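Local atomic coordinates of hypothetical UPF0204 protein AF0625 (PDB entry 1YQE), a protein that probably hydrolyses D-aminoacyl-tRNAs, using zinc as cofactor, to release D-amino acids and free tRNA and so limit the toxicity of mischarged tRNA. Residues L7-E12 with I74-R79; G36-Y41 with A49-R54; S113-K118 with M186-A191; N119-L124 with I206-T211. One frame throughout, in Å; residues are numbered along the deposited sequence.

Contact 1 of 4, residues L7-E12 with I74-R79; sequences LVVCSE and ILFASR. With POP (pyrophosphate 2-), chain B.
Val9 meets both Ile74 and Phe76 on one face of the sheet where the adjacent parallel strands 7-11 and 74-79 pair. Its CG2 presses on CG2 of Ile74 at 3.5 Å, tighter than two methyls usually pack, the two side chains crossing obliquely. The other methyl, CG1, is anti to the backbone N (chi1 174°) and lies beside the Phe76 ring, with CB of Val9 3.8 Å from CD2 of Phe76. Ile74 CG2 in turn sits over the centre of this ring, 3.6 Å above its plane, and Phe154 of strand 152-159 stacks with it. On the opposite face CG1 of Val8 approaches CB of Ala77 at 4.2 Å, and Leu24 and Ile20 of helix 15-24 pack on these two residues respectively. Three backbone hydrogen bonds join the strands, the last from Ala77 N to Val9 O at 2.8 Å. Beyond it a water bridges Ser11 N and Ala77 O. Arg79, extended from CG to NE, gives NH1 to O1 of the pyrophosphate at 2.9 Å, the oxygen lying at the guanidinium edge. An alanine here would probably leave that oxygen without this donor and Trp164 without its cation-pi partner. Past the paired, apolar part, strand 73-81 runs on to Arg79, which with Arg54 and Ser81 N offers donors to the anion, consistent with a site that accepts phosphate groups.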
loop_
_atom_site.group_PDB
_atom_site.type_symbol
_atom_site.label_atom_id
_atom_site.label_comp_id
_atom_site.label_asym_id
_atom_site.label_seq_id
_atom_site.Cartn_x
_atom_site.Cartn_y
_atom_site.Cartn_z
ATOM N N LEU A 7 7.702 10.674 3.167
ATOM C CA LEU A 7 7.380 11.456 1.982
ATOM C C LEU A 7 6.085 11.036 1.304
ATOM O O LEU A 7 5.905 9.866 0.956
ATOM C CB LEU A 7 8.526 11.339 0.970
ATOM C CG LEU A 7 8.338 11.937 -0.428
ATOM C CD1 LEU A 7 8.138 13.438 -0.340
ATOM C CD2 LEU A 7 9.571 11.618 -1.275
ATOM N N VAL A 8 5.188 11.996 1.123
ATOM C CA VAL A 8 3.918 11.749 0.444
ATOM C C VAL A 8 4.129 12.196 -1.000
ATOM O O VAL A 8 4.599 13.302 -1.247
ATOM C CB VAL A 8 2.773 12.560 1.083
ATOM C CG1 VAL A 8 1.474 12.348 0.299
ATOM C CG2 VAL A 8 2.590 12.132 2.527
ATOM N N VAL A 9 3.800 11.325 -1.947
ATOM C CA VAL A 9 3.980 11.623 -3.363
ATOM C C VAL A 9 2.658 11.605 -4.112
ATOM O O VAL A 9 1.870 10.672 -3.962
ATOM C CB VAL A 9 4.913 10.583 -4.027
ATOM C CG1 VAL A 9 4.969 10.813 -5.533
ATOM C CG2 VAL A 9 6.302 10.659 -3.415
ATOM N N CYS A 10 2.425 12.630 -4.928
ATOM C CA CYS A 10 1.201 12.718 -5.721
ATOM C C CYS A 10 1.495 13.184 -7.144
ATOM O O CYS A 10 2.587 13.674 -7.441
ATOM C CB CYS A 10 0.194 13.670 -5.066
ATOM S SG CYS A 10 0.728 15.390 -4.930
ATOM N N SER A 11 0.510 13.017 -8.021
ATOM C CA SER A 11 0.642 13.413 -9.417
ATOM C C SER A 11 -0.068 14.745 -9.655
ATOM O O SER A 11 -1.182 14.962 -9.176
ATOM C CB SER A 11 0.042 12.334 -10.323
ATOM O OG SER A 11 0.212 12.655 -11.693
ATOM N N GLU A 12 0.581 15.637 -10.396
ATOM C CA GLU A 12 0.008 16.941 -10.692
ATOM C C GLU A 12 -1.334 16.850 -11.413
ATOM O O GLU A 12 -2.199 17.704 -11.227
ATOM C CB GLU A 12 0.999 17.774 -11.514
ATOM C CG GLU A 12 2.158 18.313 -10.676
ATOM C CD GLU A 12 3.214 19.034 -11.495
ATOM O OE1 GLU A 12 2.847 19.898 -12.323
ATOM O OE2 GLU A 12 4.415 18.742 -11.298
ATOM N N ILE A 74 7.766 6.159 1.296
ATOM C CA ILE A 74 6.862 6.931 0.463
ATOM C C ILE A 74 5.418 6.483 0.625
ATOM O O ILE A 74 5.124 5.291 0.660
ATOM C CB ILE A 74 7.210 6.791 -1.040
ATOM C CG1 ILE A 74 8.604 7.355 -1.316
ATOM C CG2 ILE A 74 6.171 7.518 -1.890
ATOM C CD1 ILE A 74 9.078 7.122 -2.754
ATOM N N LEU A 75 4.524 7.456 0.740
ATOM C CA LEU A 75 3.100 7.186 0.801
ATOM C C LEU A 75 2.557 7.824 -0.479
ATOM O O LEU A 75 2.445 9.050 -0.573
ATOM C CB LEU A 75 2.448 7.834 2.027
ATOM C CG LEU A 75 2.765 7.225 3.397
ATOM C CD1 LEU A 75 4.013 7.872 3.982
ATOM C CD2 LEU A 75 1.593 7.450 4.332
ATOM N N PHE A 76 2.267 6.999 -1.482
ATOM C CA PHE A 76 1.726 7.507 -2.737
ATOM C C PHE A 76 0.255 7.816 -2.528
ATOM O O PHE A 76 -0.496 6.959 -2.066
ATOM C CB PHE A 76 1.845 6.468 -3.856
ATOM C CG PHE A 76 3.253 6.199 -4.294
ATOM C CD1 PHE A 76 3.899 5.032 -3.915
ATOM C CD2 PHE A 76 3.927 7.108 -5.111
ATOM C CE1 PHE A 76 5.201 4.764 -4.343
ATOM C CE2 PHE A 76 5.227 6.850 -5.541
ATOM C CZ PHE A 76 5.864 5.675 -5.158
ATOM N N ALA A 77 -0.147 9.038 -2.867
ATOM C CA ALA A 77 -1.534 9.466 -2.731
ATOM C C ALA A 77 -2.083 9.524 -4.147
ATOM O O ALA A 77 -1.586 10.280 -4.977
ATOM C CB ALA A 77 -1.599 10.841 -2.078
ATOM N N SER A 78 -3.102 8.722 -4.427
ATOM C CA SER A 78 -3.653 8.683 -5.768
ATOM C C SER A 78 -5.113 8.273 -5.811
ATOM O O SER A 78 -5.694 7.851 -4.815
ATOM C CB SER A 78 -2.832 7.706 -6.618
ATOM O OG SER A 78 -3.552 7.289 -7.768
ATOM N N ARG A 79 -5.707 8.410 -6.985
ATOM C CA ARG A 79 -7.087 8.015 -7.170
ATOM C C ARG A 79 -7.074 6.528 -7.507
ATOM O O ARG A 79 -6.026 5.966 -7.841
ATOM C CB ARG A 79 -7.703 8.792 -8.334
ATOM C CG ARG A 79 -6.967 8.598 -9.650
ATOM C CD ARG A 79 -7.627 9.382 -10.771
ATOM N NE ARG A 79 -6.795 9.427 -11.969
ATOM C CZ ARG A 79 -6.503 8.375 -12.723
ATOM N NH1 ARG A 79 -6.978 7.178 -12.411
ATOM N NH2 ARG A 79 -5.727 8.519 -13.789
HETATM P P1 POP B . -4.922 4.465 -12.580
HETATM O O1 POP B . -6.232 4.561 -13.346
HETATM O O2 POP B . -4.342 5.877 -12.435
HETATM O O3 POP B . -3.904 3.615 -13.326
HETATM O O POP B . -5.153 3.908 -11.032
HETATM P P2 POP B . -5.477 2.325 -10.642
HETATM O O4 POP B . -5.645 1.438 -11.846
HETATM O O5 POP B . -6.711 2.268 -9.802
HETATM O O6 POP B . -4.220 1.915 -9.723
HETATM O O HOH W 1 -1.693 11.382 -7.424
#

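Contact 2 of 4, residues G36-Y41 with A49-R54; sequences GEFKLY and AETKER. With POP (pyrophosphate 2-), chain B.
The backbone oxygen of Glu50 is approached by Lys39 and Phe38 of the facing segment. Lys39 N donates to Glu50 O at 3.0 Å, in the carbonyl plane on a lone pair; Phe38 CA adds a C-H contact to the same oxygen at 3.3 Å, and the edge of the Phe38 ring lies near it. Glu50 N returns a bond to Lys39 O at 2.8 Å, which makes Lys39 and Glu50 a hydrogen-bonded pair of the antiparallel hairpin 38-42 and 47-51. With CG anti to its backbone N (chi1 -153°) and the chain extended beyond, Glu50 runs alongside Lys39 to Tyr41, whose OH donates to Glu50 OE2 at 2.8 Å, nearly along the C-O axis. The other oxygen, OE1, is held by Lys21 and Gln18, whereas Lys39 NZ turns to Glu32. On the other face, CD2 of Leu40 packs on CB of Ala49 at 3.7 Å, and CD2 of Phe38 lies 3.6 Å from CB of Thr51. Thr51 OG1 accepts from Glu53 N in an ST turn at the end of the strand. Arg54 then grips O2 of the pyrophosphate with two donors, NE and, at 2.9 Å, NH2. With both carboxylate oxygens engaged, Glu50 would probably be stabilised as the anion, while the chain that follows carries Arg54 to the anion-binding pocket.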
loop_
_atom_site.group_PDB
_atom_site.type_symbol
_atom_site.label_atom_id
_atom_site.label_comp_id
_atom_site.label_asym_id
_atom_site.label_seq_id
_atom_site.Cartn_x
_atom_site.Cartn_y
_atom_site.Cartn_z
ATOM N N GLY A 36 14.552 20.239 -10.021
ATOM C CA GLY A 36 14.409 19.231 -11.053
ATOM C C GLY A 36 13.005 19.223 -11.625
ATOM O O GLY A 36 12.405 20.276 -11.846
ATOM N N GLU A 37 12.473 18.028 -11.848
ATOM C CA GLU A 37 11.136 17.868 -12.406
ATOM C C GLU A 37 10.034 17.881 -11.348
ATOM O O GLU A 37 8.860 17.712 -11.679
ATOM C CB GLU A 37 11.063 16.551 -13.182
ATOM C CG GLU A 37 11.502 15.343 -12.359
ATOM C CD GLU A 37 11.260 14.022 -13.067
ATOM O OE1 GLU A 37 10.082 13.696 -13.329
ATOM O OE2 GLU A 37 12.245 13.310 -13.361
ATOM N N PHE A 38 10.399 18.095 -10.088
ATOM C CA PHE A 38 9.408 18.078 -9.016
ATOM C C PHE A 38 9.110 19.393 -8.309
ATOM O O PHE A 38 9.842 20.379 -8.421
ATOM C CB PHE A 38 9.811 17.066 -7.935
ATOM C CG PHE A 38 10.268 15.743 -8.471
ATOM C CD1 PHE A 38 11.621 15.499 -8.691
ATOM C CD2 PHE A 38 9.350 14.736 -8.753
ATOM C CE1 PHE A 38 12.054 14.268 -9.181
ATOM C CE2 PHE A 38 9.773 13.503 -9.245
ATOM C CZ PHE A 38 11.128 13.269 -9.458
ATOM N N LYS A 39 8.009 19.371 -7.567
ATOM C CA LYS A 39 7.566 20.491 -6.755
ATOM C C LYS A 39 7.593 19.893 -5.353
ATOM O O LYS A 39 6.786 19.025 -5.028
ATOM C CB LYS A 39 6.140 20.910 -7.123
ATOM C CG LYS A 39 5.987 21.435 -8.543
ATOM C CD LYS A 39 4.533 21.749 -8.879
ATOM C CE LYS A 39 3.990 22.881 -8.025
ATOM N NZ LYS A 39 4.762 24.136 -8.232
ATOM N N LEU A 40 8.539 20.334 -4.536
ATOM C CA LEU A 40 8.666 19.808 -3.186
ATOM C C LEU A 40 8.102 20.762 -2.146
ATOM O O LEU A 40 8.254 21.976 -2.259
ATOM C CB LEU A 40 10.137 19.537 -2.863
ATOM C CG LEU A 40 10.953 18.702 -3.850
ATOM C CD1 LEU A 40 12.391 18.619 -3.352
ATOM C CD2 LEU A 40 10.348 17.310 -3.996
ATOM N N TYR A 41 7.444 20.203 -1.137
ATOM C CA TYR A 41 6.882 20.992 -0.051
ATOM C C TYR A 41 7.548 20.462 1.206
ATOM O O TYR A 41 7.397 19.288 1.548
ATOM C CB TYR A 41 5.363 20.814 0.025
ATOM C CG TYR A 41 4.641 21.189 -1.252
ATOM C CD1 TYR A 41 4.585 20.304 -2.330
ATOM C CD2 TYR A 41 4.037 22.438 -1.396
ATOM C CE1 TYR A 41 3.947 20.653 -3.519
ATOM C CE2 TYR A 41 3.397 22.798 -2.582
ATOM C CZ TYR A 41 3.356 21.901 -3.639
ATOM O OH TYR A 41 2.728 22.243 -4.817
ATOM N N ALA A 49 5.820 15.615 -2.267
ATOM C CA ALA A 49 6.456 15.810 -3.562
ATOM C C ALA A 49 5.423 15.657 -4.663
ATOM O O ALA A 49 4.622 14.720 -4.657
ATOM C CB ALA A 49 7.589 14.809 -3.759
ATOM N N GLU A 50 5.451 16.590 -5.606
ATOM C CA GLU A 50 4.528 16.581 -6.722
ATOM C C GLU A 50 5.332 16.308 -7.988
ATOM O O GLU A 50 6.404 16.881 -8.189
ATOM C CB GLU A 50 3.828 17.937 -6.808
ATOM C CG GLU A 50 2.459 17.906 -7.442
ATOM C CD GLU A 50 1.631 19.129 -7.085
ATOM O OE1 GLU A 50 0.466 19.206 -7.523
ATOM O OE2 GLU A 50 2.143 20.013 -6.365
ATOM N N THR A 51 4.821 15.416 -8.828
ATOM C CA THR A 51 5.489 15.064 -10.073
ATOM C C THR A 51 4.467 15.087 -11.201
ATOM O O THR A 51 3.275 14.902 -10.963
ATOM C CB THR A 51 6.109 13.654 -9.995
ATOM O OG1 THR A 51 6.778 13.357 -11.226
ATOM C CG2 THR A 51 5.025 12.604 -9.753
ATOM N N LYS A 52 4.929 15.325 -12.423
ATOM C CA LYS A 52 4.034 15.359 -13.570
ATOM C C LYS A 52 3.883 13.964 -14.160
ATOM O O LYS A 52 3.090 13.744 -15.069
ATOM C CB LYS A 52 4.556 16.332 -14.637
ATOM C CG LYS A 52 4.434 17.804 -14.238
ATOM C CD LYS A 52 4.674 18.748 -15.415
ATOM C CE LYS A 52 6.139 18.784 -15.828
ATOM N NZ LYS A 52 6.998 19.365 -14.759
ATOM N N GLU A 53 4.644 13.020 -13.625
ATOM C CA GLU A 53 4.587 11.644 -14.102
ATOM C C GLU A 53 3.367 10.899 -13.581
ATOM O O GLU A 53 2.867 11.178 -12.488
ATOM C CB GLU A 53 5.825 10.871 -13.657
ATOM C CG GLU A 53 7.147 11.447 -14.108
ATOM C CD GLU A 53 8.313 10.639 -13.585
ATOM O OE1 GLU A 53 9.473 11.015 -13.852
ATOM O OE2 GLU A 53 8.067 9.622 -12.904
ATOM N N ARG A 54 2.891 9.950 -14.378
ATOM C CA ARG A 54 1.774 9.108 -13.983
ATOM C C ARG A 54 2.441 8.161 -12.981
ATOM O O ARG A 54 3.448 7.533 -13.302
ATOM C CB ARG A 54 1.263 8.333 -15.200
ATOM C CG ARG A 54 0.158 7.347 -14.907
ATOM C CD ARG A 54 -1.130 8.042 -14.512
ATOM N NE ARG A 54 -2.244 7.101 -14.422
ATOM C CZ ARG A 54 -2.648 6.332 -15.426
ATOM N NH1 ARG A 54 -2.031 6.390 -16.597
ATOM N NH2 ARG A 54 -3.675 5.508 -15.263
HETATM P P1 POP B . -4.922 4.465 -12.580
HETATM O O1 POP B . -6.232 4.561 -13.346
HETATM O O2 POP B . -4.342 5.877 -12.435
HETATM O O3 POP B . -3.904 3.615 -13.326
HETATM O O POP B . -5.153 3.908 -11.032
HETATM P P2 POP B . -5.477 2.325 -10.642
HETATM O O4 POP B . -5.645 1.438 -11.846
HETATM O O5 POP B . -6.711 2.268 -9.802
HETATM O O6 POP B . -4.220 1.915 -9.723
#

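Contact 3 of 4, residues S113-K118 with M186-A191; sequences SPQTMK and MDWNVA
The Trp188 indole is covered on one face by the aliphatic part of Lys118, the two side chains crossing at about a right angle. Lys118 CG stands 3.4 Å from the centroid of the five-membered ring of Trp188 and only 3° off its normal, a CH-pi contact. This CG is anti to the backbone N (chi1 -180°), and the chain bends and continues past the ring to NZ, which is bound by the backbone oxygens of Met207, Thr210 and Phe212. Lys185 also makes a cation-pi contact with the indole. At the indole edge, near its plane, OE1 of Gln115 lies 3.1 Å from CD1 of Trp188, while NE1 bonds to Asn119 OD1. The Gln115 amide clasps the backbone of the same tryptophan: OE1 accepts from Trp188 N at 2.9 Å, and NE2 donates to Trp188 O at 3.2 Å. The second bond is almost straight (175°), with its acceptor in the amide plane. A leucine in place of Gln115 would probably leave Trp188 N and O without these partners. Van der Waals contacts flank the clasp, with SD of Met186 4.0 Å from CB of Gln115 and CG1 of Val190 3.8 Å from CB of Pro114. In this alpha/beta fold the contact docks the first turns of helix 114-125 onto the chain entering strand 189-194 of the four-stranded parallel sheet.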
loop_
_atom_site.group_PDB
_atom_site.type_symbol
_atom_site.label_atom_id
_atom_site.label_comp_id
_atom_site.label_asym_id
_atom_site.label_seq_id
_atom_site.Cartn_x
_atom_site.Cartn_y
_atom_site.Cartn_z
ATOM N N SER A 113 5.578 -1.166 2.870
ATOM C CA SER A 113 5.758 -0.451 4.135
ATOM C C SER A 113 4.610 -0.939 5.018
ATOM O O SER A 113 3.676 -0.193 5.321
ATOM C CB SER A 113 5.661 1.061 3.912
ATOM O OG SER A 113 6.094 1.777 5.057
ATOM N N PRO A 114 4.672 -2.213 5.439
ATOM C CA PRO A 114 3.679 -2.903 6.275
ATOM C C PRO A 114 3.213 -2.205 7.544
ATOM O O PRO A 114 2.019 -2.202 7.847
ATOM C CB PRO A 114 4.348 -4.246 6.572
ATOM C CG PRO A 114 5.224 -4.457 5.381
ATOM C CD PRO A 114 5.825 -3.095 5.188
ATOM N N GLN A 115 4.146 -1.624 8.290
ATOM C CA GLN A 115 3.781 -0.950 9.533
ATOM C C GLN A 115 2.924 0.286 9.295
ATOM O O GLN A 115 1.857 0.439 9.904
ATOM C CB GLN A 115 5.040 -0.567 10.319
ATOM C CG GLN A 115 5.952 -1.748 10.648
ATOM C CD GLN A 115 5.242 -2.869 11.398
ATOM O OE1 GLN A 115 4.440 -2.621 12.302
ATOM N NE2 GLN A 115 5.553 -4.112 11.038
ATOM N N THR A 116 3.380 1.162 8.405
ATOM C CA THR A 116 2.654 2.385 8.104
ATOM C C THR A 116 1.307 2.082 7.459
ATOM O O THR A 116 0.307 2.732 7.763
ATOM C CB THR A 116 3.475 3.306 7.191
ATOM O OG1 THR A 116 4.687 3.665 7.867
ATOM C CG2 THR A 116 2.696 4.571 6.864
ATOM N N MET A 117 1.279 1.096 6.571
ATOM C CA MET A 117 0.022 0.718 5.944
ATOM C C MET A 117 -0.974 0.356 7.050
ATOM O O MET A 117 -2.135 0.763 7.006
ATOM C CB MET A 117 0.227 -0.485 5.035
ATOM C CG MET A 117 1.094 -0.202 3.830
ATOM S SD MET A 117 1.651 -1.741 3.088
ATOM C CE MET A 117 0.093 -2.361 2.397
ATOM N N LYS A 118 -0.508 -0.403 8.041
ATOM C CA LYS A 118 -1.357 -0.829 9.153
ATOM C C LYS A 118 -1.847 0.350 9.986
ATOM O O LYS A 118 -3.032 0.457 10.287
ATOM C CB LYS A 118 -0.602 -1.807 10.063
ATOM C CG LYS A 118 -1.408 -2.323 11.266
ATOM C CD LYS A 118 -2.578 -3.229 10.841
ATOM C CE LYS A 118 -3.225 -3.914 12.049
ATOM N NZ LYS A 118 -4.274 -4.907 11.651
ATOM N N MET A 186 5.391 -0.004 15.564
ATOM C CA MET A 186 5.988 -0.547 14.345
ATOM C C MET A 186 6.296 -2.032 14.497
ATOM O O MET A 186 7.187 -2.552 13.820
ATOM C CB MET A 186 7.311 0.175 14.048
ATOM C CG MET A 186 7.248 1.685 14.039
ATOM S SD MET A 186 6.646 2.323 12.487
ATOM C CE MET A 186 8.063 2.011 11.439
ATOM N N ASP A 187 5.580 -2.720 15.377
ATOM C CA ASP A 187 5.845 -4.137 15.597
ATOM C C ASP A 187 4.658 -5.048 15.300
ATOM O O ASP A 187 4.480 -6.087 15.936
ATOM C CB ASP A 187 6.339 -4.355 17.033
ATOM C CG ASP A 187 5.272 -4.059 18.065
ATOM O OD1 ASP A 187 4.385 -3.239 17.770
ATOM O OD2 ASP A 187 5.323 -4.634 19.171
ATOM N N TRP A 188 3.847 -4.657 14.324
ATOM C CA TRP A 188 2.714 -5.474 13.926
ATOM C C TRP A 188 3.300 -6.706 13.237
ATOM O O TRP A 188 4.363 -6.623 12.619
ATOM C CB TRP A 188 1.822 -4.721 12.932
ATOM C CG TRP A 188 1.203 -3.475 13.481
ATOM C CD1 TRP A 188 1.548 -2.187 13.195
ATOM C CD2 TRP A 188 0.116 -3.405 14.405
ATOM N NE1 TRP A 188 0.742 -1.317 13.879
ATOM C CE2 TRP A 188 -0.151 -2.039 14.631
ATOM C CE3 TRP A 188 -0.662 -4.368 15.067
ATOM C CZ2 TRP A 188 -1.166 -1.605 15.490
ATOM C CZ3 TRP A 188 -1.671 -3.937 15.925
ATOM C CH2 TRP A 188 -1.913 -2.567 16.127
ATOM N N ASN A 189 2.617 -7.841 13.357
ATOM C CA ASN A 189 3.055 -9.078 12.713
ATOM C C ASN A 189 2.895 -8.853 11.209
ATOM O O ASN A 189 1.855 -8.364 10.759
ATOM C CB ASN A 189 2.184 -10.243 13.185
ATOM C CG ASN A 189 2.331 -10.507 14.673
ATOM O OD1 ASN A 189 3.429 -10.785 15.153
ATOM N ND2 ASN A 189 1.229 -10.415 15.410
ATOM N N VAL A 190 3.920 -9.202 10.437
ATOM C CA VAL A 190 3.901 -8.983 8.994
ATOM C C VAL A 190 3.760 -10.265 8.183
ATOM O O VAL A 190 4.471 -11.242 8.408
ATOM C CB VAL A 190 5.189 -8.263 8.523
ATOM C CG1 VAL A 190 5.081 -7.912 7.040
ATOM C CG2 VAL A 190 5.429 -7.012 9.355
ATOM N N ALA A 191 2.844 -10.252 7.224
ATOM C CA ALA A 191 2.645 -11.422 6.388
ATOM C C ALA A 191 2.517 -11.067 4.918
ATOM O O ALA A 191 2.261 -9.923 4.556
ATOM C CB ALA A 191 1.391 -12.163 6.828
#

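Contact 4 of 4, residues N119-L124 with I206-T211; sequences NYVLAL and IMLTTT
Val121 and Leu122, within helix 114-125, face Met207 and Leu208 in the last turn of helix 201-209, and the closest CA atoms, of Leu122 and Leu208, are 6.5 Å apart. Val121 points at the second helix and divides its two methyls between neighbours there. Its CG1 meets CD2 of Leu208 at 3.7 Å, while CG2 touches CE of Met207 at 3.8 Å. In both pairs the side chains cross at about a right angle. The methionine folds back to make its contact: the chain bends at chi2 and again at chi3 (-83°), which brings CE against the valine. Leu122 works differently, laying CD2 near the backbone, 3.9 Å from Met207 O and somewhat farther from Leu208 O. This is apolar helix-to-helix packing, without a hydrogen bond between the two segments, and it is closed on one side by strand 135-138 of the eight-stranded mixed sheet, where Phe136 touches both Val121 and Leu208. Leu122 also touches Trp188 and Leu281. At the C-terminal end of helix 201-209, Leu208 O is taken up by Arg125, which like Lys118 is a basic residue of helix 114-125; such cations would probably be favoured by the negative end of the helix dipole. Ile206 O is gripped twice by Thr210 as the helix ends: OG1 of Thr210 donates at 2.6 Å and the backbone N of Thr210 at 3.1 Å, from opposite faces of the carbonyl plane.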
loop_
_atom_site.group_PDB
_atom_site.type_symbol
_atom_site.label_atom_id
_atom_site.label_comp_id
_atom_site.label_asym_id
_atom_site.label_seq_id
_atom_site.Cartn_x
_atom_site.Cartn_y
_atom_site.Cartn_z
ATOM N N ASN A 119 -0.929 1.226 10.375
ATOM C CA ASN A 119 -1.295 2.381 11.183
ATOM C C ASN A 119 -2.263 3.286 10.433
ATOM O O ASN A 119 -3.155 3.897 11.028
ATOM C CB ASN A 119 -0.029 3.129 11.617
ATOM C CG ASN A 119 0.788 2.325 12.610
ATOM O OD1 ASN A 119 0.228 1.676 13.489
ATOM N ND2 ASN A 119 2.108 2.361 12.480
ATOM N N TYR A 120 -2.094 3.357 9.116
ATOM C CA TYR A 120 -2.982 4.154 8.291
ATOM C C TYR A 120 -4.391 3.557 8.329
ATOM O O TYR A 120 -5.371 4.264 8.542
ATOM C CB TYR A 120 -2.501 4.175 6.841
ATOM C CG TYR A 120 -3.526 4.752 5.886
ATOM C CD1 TYR A 120 -3.669 6.127 5.732
ATOM C CD2 TYR A 120 -4.372 3.914 5.148
ATOM C CE1 TYR A 120 -4.621 6.664 4.865
ATOM C CE2 TYR A 120 -5.331 4.443 4.278
ATOM C CZ TYR A 120 -5.448 5.818 4.143
ATOM O OH TYR A 120 -6.381 6.361 3.287
ATOM N N VAL A 121 -4.486 2.251 8.117
ATOM C CA VAL A 121 -5.783 1.589 8.111
ATOM C C VAL A 121 -6.532 1.719 9.436
ATOM O O VAL A 121 -7.745 1.951 9.447
ATOM C CB VAL A 121 -5.632 0.103 7.734
ATOM C CG1 VAL A 121 -6.956 -0.641 7.936
ATOM C CG2 VAL A 121 -5.191 0.000 6.283
ATOM N N LEU A 122 -5.827 1.582 10.553
ATOM C CA LEU A 122 -6.491 1.705 11.845
ATOM C C LEU A 122 -6.936 3.145 12.107
ATOM O O LEU A 122 -7.965 3.373 12.751
ATOM C CB LEU A 122 -5.573 1.213 12.968
ATOM C CG LEU A 122 -5.227 -0.279 12.925
ATOM C CD1 LEU A 122 -4.333 -0.621 14.108
ATOM C CD2 LEU A 122 -6.501 -1.125 12.955
ATOM N N ALA A 123 -6.167 4.110 11.602
ATOM C CA ALA A 123 -6.500 5.524 11.770
ATOM C C ALA A 123 -7.687 5.869 10.875
ATOM O O ALA A 123 -8.473 6.764 11.185
ATOM C CB ALA A 123 -5.305 6.400 11.413
ATOM N N LEU A 124 -7.804 5.158 9.756
ATOM C CA LEU A 124 -8.910 5.371 8.830
ATOM C C LEU A 124 -10.175 4.764 9.433
ATOM O O LEU A 124 -11.232 5.393 9.452
ATOM C CB LEU A 124 -8.613 4.704 7.476
ATOM C CG LEU A 124 -9.706 4.796 6.399
ATOM C CD1 LEU A 124 -9.908 6.244 5.988
ATOM C CD2 LEU A 124 -9.311 3.952 5.190
ATOM N N ILE A 206 -8.521 -8.921 8.210
ATOM C CA ILE A 206 -7.347 -9.091 9.053
ATOM C C ILE A 206 -6.701 -7.731 9.337
ATOM O O ILE A 206 -6.255 -7.472 10.460
ATOM C CB ILE A 206 -6.326 -10.070 8.392
ATOM C CG1 ILE A 206 -6.867 -11.504 8.494
ATOM C CG2 ILE A 206 -4.950 -9.966 9.080
ATOM C CD1 ILE A 206 -6.080 -12.544 7.705
ATOM N N MET A 207 -6.669 -6.857 8.333
ATOM C CA MET A 207 -6.087 -5.519 8.501
ATOM C C MET A 207 -6.891 -4.666 9.485
ATOM O O MET A 207 -6.330 -3.885 10.257
ATOM C CB MET A 207 -6.029 -4.788 7.156
ATOM C CG MET A 207 -4.932 -5.268 6.223
ATOM S SD MET A 207 -3.290 -4.891 6.917
ATOM C CE MET A 207 -3.087 -3.198 6.407
ATOM N N LEU A 208 -8.209 -4.821 9.456
ATOM C CA LEU A 208 -9.080 -4.039 10.326
ATOM C C LEU A 208 -9.290 -4.556 11.749
ATOM O O LEU A 208 -9.616 -3.769 12.647
ATOM C CB LEU A 208 -10.454 -3.880 9.661
ATOM C CG LEU A 208 -10.565 -3.022 8.400
ATOM C CD1 LEU A 208 -11.883 -3.307 7.689
ATOM C CD2 LEU A 208 -10.462 -1.558 8.774
ATOM N N THR A 209 -9.087 -5.852 11.976
ATOM C CA THR A 209 -9.356 -6.412 13.300
ATOM C C THR A 209 -8.295 -7.237 14.020
ATOM O O THR A 209 -8.547 -7.705 15.133
ATOM C CB THR A 209 -10.622 -7.282 13.256
ATOM O OG1 THR A 209 -10.358 -8.467 12.494
ATOM C CG2 THR A 209 -11.772 -6.516 12.610
ATOM N N THR A 210 -7.123 -7.424 13.417
ATOM C CA THR A 210 -6.085 -8.217 14.065
ATOM C C THR A 210 -4.772 -7.455 14.262
ATOM O O THR A 210 -4.675 -6.273 13.955
ATOM C CB THR A 210 -5.797 -9.508 13.267
ATOM O OG1 THR A 210 -5.143 -9.175 12.039
ATOM C CG2 THR A 210 -7.100 -10.251 12.955
ATOM N N THR A 211 -3.766 -8.149 14.788
ATOM C CA THR A 211 -2.460 -7.548 15.026
ATOM C C THR A 211 -1.551 -7.824 13.827
ATOM O O THR A 211 -0.337 -7.664 13.904
ATOM C CB THR A 211 -1.801 -8.135 16.289
ATOM O OG1 THR A 211 -1.701 -9.559 16.152
ATOM C CG2 THR A 211 -2.642 -7.808 17.536
#

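From the N terminus, strand 6-11 is the first element, and contact 1 closes a long loop when strand 73-81 pairs beside it. Within that loop lies contact 2, the short hairpin closure of 36-41 on 49-54; strand 47-51 borders strand 6-11 on the side away from 73-81, so both contacts build the mixed sheet and both reach the pyrophosphate. Contacts 3 and 4 follow in series. Successive parts of helix 114-125 meet first 186-191 and then 206-211, so the two loops cross. The helix thereby ties the start of strand 189-194 to helix 201-209, while Thr116 packs on Leu75, linking contact 3 to contact 1.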